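Cadherin-related family member 2 (Mus musculus, PDB 5CYX) probably joins adjacent microvilli of the epithelial brush border through calcium-dependent heterophilic adhesion to CDHR5, so controlling how microvilli pack. Local coordinates at residues A229-A232 with E233-L237. Sequence-based numbering, arbitrary orientation.
Sequences ASVA and EDATL
Val231 lays its CG2 methyl against the CB methyl of Ala235, 3.6 Å away, joining the last residue of strand 228-231 to the last residue of the turn that follows. CG2 stands anti to the valine N and beside the carbonyl carbon, on the side where the chain continues into the turn. A branched apolar residue suits the buried strand end: Val231 also packs on Ile322 and Leu284, while the small methyl of Ala235 lets its CB sit close to Ala232 O as well, at 3.2 Å. That turn is a type I beta turn from Ala232 to Ala235, closed by a hydrogen bond of 3.0 Å from Ala235 N to Ala232 O. At N-H...O the angle is 157°, yet the donor lies well above the carbonyl plane, 53° out of it, rather than on a lone pair. In this third cadherin repeat of the fragment, a Greek-key beta sandwich, the turn begins the loop that leads from strand 228-231, at the edge of one sheet and parallel to strand 315-324, to strand 240-248 of the other. Glu233 occupies the second turn position; its CB touches Ala232, and its long chain, extended beyond CG, carries OE2 to a salt bridge with Arg286 NE. Asp234, at the exposed third position where a polar side chain is well placed, curls back until OD1 lies 3.4 Å from Ala232 CB, a van der Waals contact.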
ATOM      1  N   ALA A 229      38.158 -38.220  19.041  1.00 84.60           N
ATOM      2  CA  ALA A 229      38.496 -39.562  18.591  1.00 84.07           C
ATOM      3  C   ALA A 229      39.902 -39.853  19.013  1.00 85.10           C
ATOM      4  O   ALA A 229      40.590 -38.972  19.577  1.00 83.09           O
ATOM      5  CB  ALA A 229      38.342 -39.685  17.070  1.00 81.27           C
ATOM      6  N   SER A 230      40.325 -41.097  18.755  1.00 87.62           N
ATOM      7  CA  SER A 230      41.692 -41.512  19.071  1.00 89.61           C
ATOM      8  C   SER A 230      42.383 -42.154  17.895  1.00 86.13           C
ATOM      9  O   SER A 230      41.755 -42.813  17.084  1.00 85.36           O
ATOM     10  CB  SER A 230      41.718 -42.458  20.283  1.00 93.92           C
ATOM     11  OG  SER A 230      43.006 -43.034  20.431  1.00 97.55           O
ATOM     12  N   VAL A 231      43.698 -41.973  17.848  1.00 86.81           N
ATOM     13  CA  VAL A 231      44.547 -42.521  16.804  1.00 85.74           C
ATOM     14  C   VAL A 231      45.907 -42.958  17.375  1.00 87.59           C
ATOM     15  O   VAL A 231      46.540 -42.220  18.127  1.00 85.58           O
ATOM     16  CB  VAL A 231      44.762 -41.494  15.663  1.00 84.18           C
ATOM     17  CG1 VAL A 231      45.276 -40.148  16.190  1.00 84.54           C
ATOM     18  CG2 VAL A 231      45.699 -42.058  14.608  1.00 82.14           C
ATOM     19  N   ALA A 232      46.370 -44.145  16.993  1.00 88.77           N
ATOM     20  CA  ALA A 232      47.676 -44.634  17.446  1.00 88.91           C
ATOM     21  C   ALA A 232      48.798 -43.837  16.784  1.00 88.21           C
ATOM     22  O   ALA A 232      48.688 -43.473  15.595  1.00 86.33           O
ATOM     23  CB  ALA A 232      47.816 -46.110  17.119  1.00 89.82           C
ATOM     24  N   GLU A 233      49.916 -43.666  17.490  1.00 86.57           N
ATOM     25  CA  GLU A 233      50.975 -42.729  17.071  1.00 87.99           C
ATOM     26  C   GLU A 233      51.776 -43.213  15.841  1.00 84.31           C
ATOM     27  O   GLU A 233      52.495 -42.435  15.239  1.00 85.01           O
ATOM     28  CB  GLU A 233      51.945 -42.425  18.216  1.00 89.88           C
ATOM     29  CG  GLU A 233      52.858 -43.574  18.641  1.00 93.55           C
ATOM     30  CD  GLU A 233      53.845 -43.169  19.727  1.00 97.09           C
ATOM     31  OE1 GLU A 233      54.603 -42.201  19.499  1.00 98.52           O
ATOM     32  OE2 GLU A 233      53.873 -43.815  20.800  1.00 98.83           O
ATOM     33  N   ASP A 234      51.675 -44.503  15.531  1.00 83.14           N
ATOM     34  CA  ASP A 234      52.314 -45.123  14.369  1.00 83.50           C
ATOM     35  C   ASP A 234      51.357 -45.317  13.192  1.00 80.45           C
ATOM     36  O   ASP A 234      51.697 -46.006  12.242  1.00 81.53           O
ATOM     37  CB  ASP A 234      52.850 -46.499  14.776  1.00 86.34           C
ATOM     38  CG  ASP A 234      51.727 -47.497  15.112  1.00 88.87           C
ATOM     39  OD1 ASP A 234      50.568 -47.062  15.383  1.00 89.10           O
ATOM     40  OD2 ASP A 234      52.014 -48.715  15.102  1.00 89.98           O
ATOM     41  N   ALA A 235      50.151 -44.753  13.278  1.00 79.88           N
ATOM     42  CA  ALA A 235      49.165 -44.858  12.212  1.00 77.68           C
ATOM     43  C   ALA A 235      49.739 -44.260  10.938  1.00 75.13           C
ATOM     44  O   ALA A 235      50.372 -43.208  10.978  1.00 72.83           O
ATOM     45  CB  ALA A 235      47.887 -44.148  12.594  1.00 78.23           C
ATOM     46  N   THR A 236      49.539 -44.963   9.828  1.00 73.95           N
ATOM     47  CA  THR A 236      50.126 -44.598   8.545  1.00 72.30           C
ATOM     48  C   THR A 236      49.425 -43.405   7.856  1.00 70.10           C
ATOM     49  O   THR A 236      48.299 -43.050   8.190  1.00 68.16           O
ATOM     50  CB  THR A 236      50.019 -45.794   7.576  1.00 75.13           C
ATOM     51  OG1 THR A 236      48.680 -46.284   7.634  1.00 76.00           O
ATOM     52  CG2 THR A 236      50.975 -46.929   7.956  1.00 76.57           C
ATOM     53  N   LEU A 237      50.092 -42.838   6.845  1.00 68.33           N
ATOM     54  CA  LEU A 237      49.569 -41.728   6.054  1.00 66.96           C
ATOM     55  C   LEU A 237      48.228 -42.145   5.446  1.00 66.57           C
ATOM     56  O   LEU A 237      48.146 -43.158   4.763  1.00 66.78           O
ATOM     57  CB  LEU A 237      50.581 -41.381   4.945  1.00 69.25           C
ATOM     58  CG  LEU A 237      50.265 -40.283   3.943  1.00 70.65           C
ATOM     59  CD1 LEU A 237      50.016 -38.954   4.634  1.00 70.64           C
ATOM     60  CD2 LEU A 237      51.395 -40.145   2.941  1.00 72.74           C
TER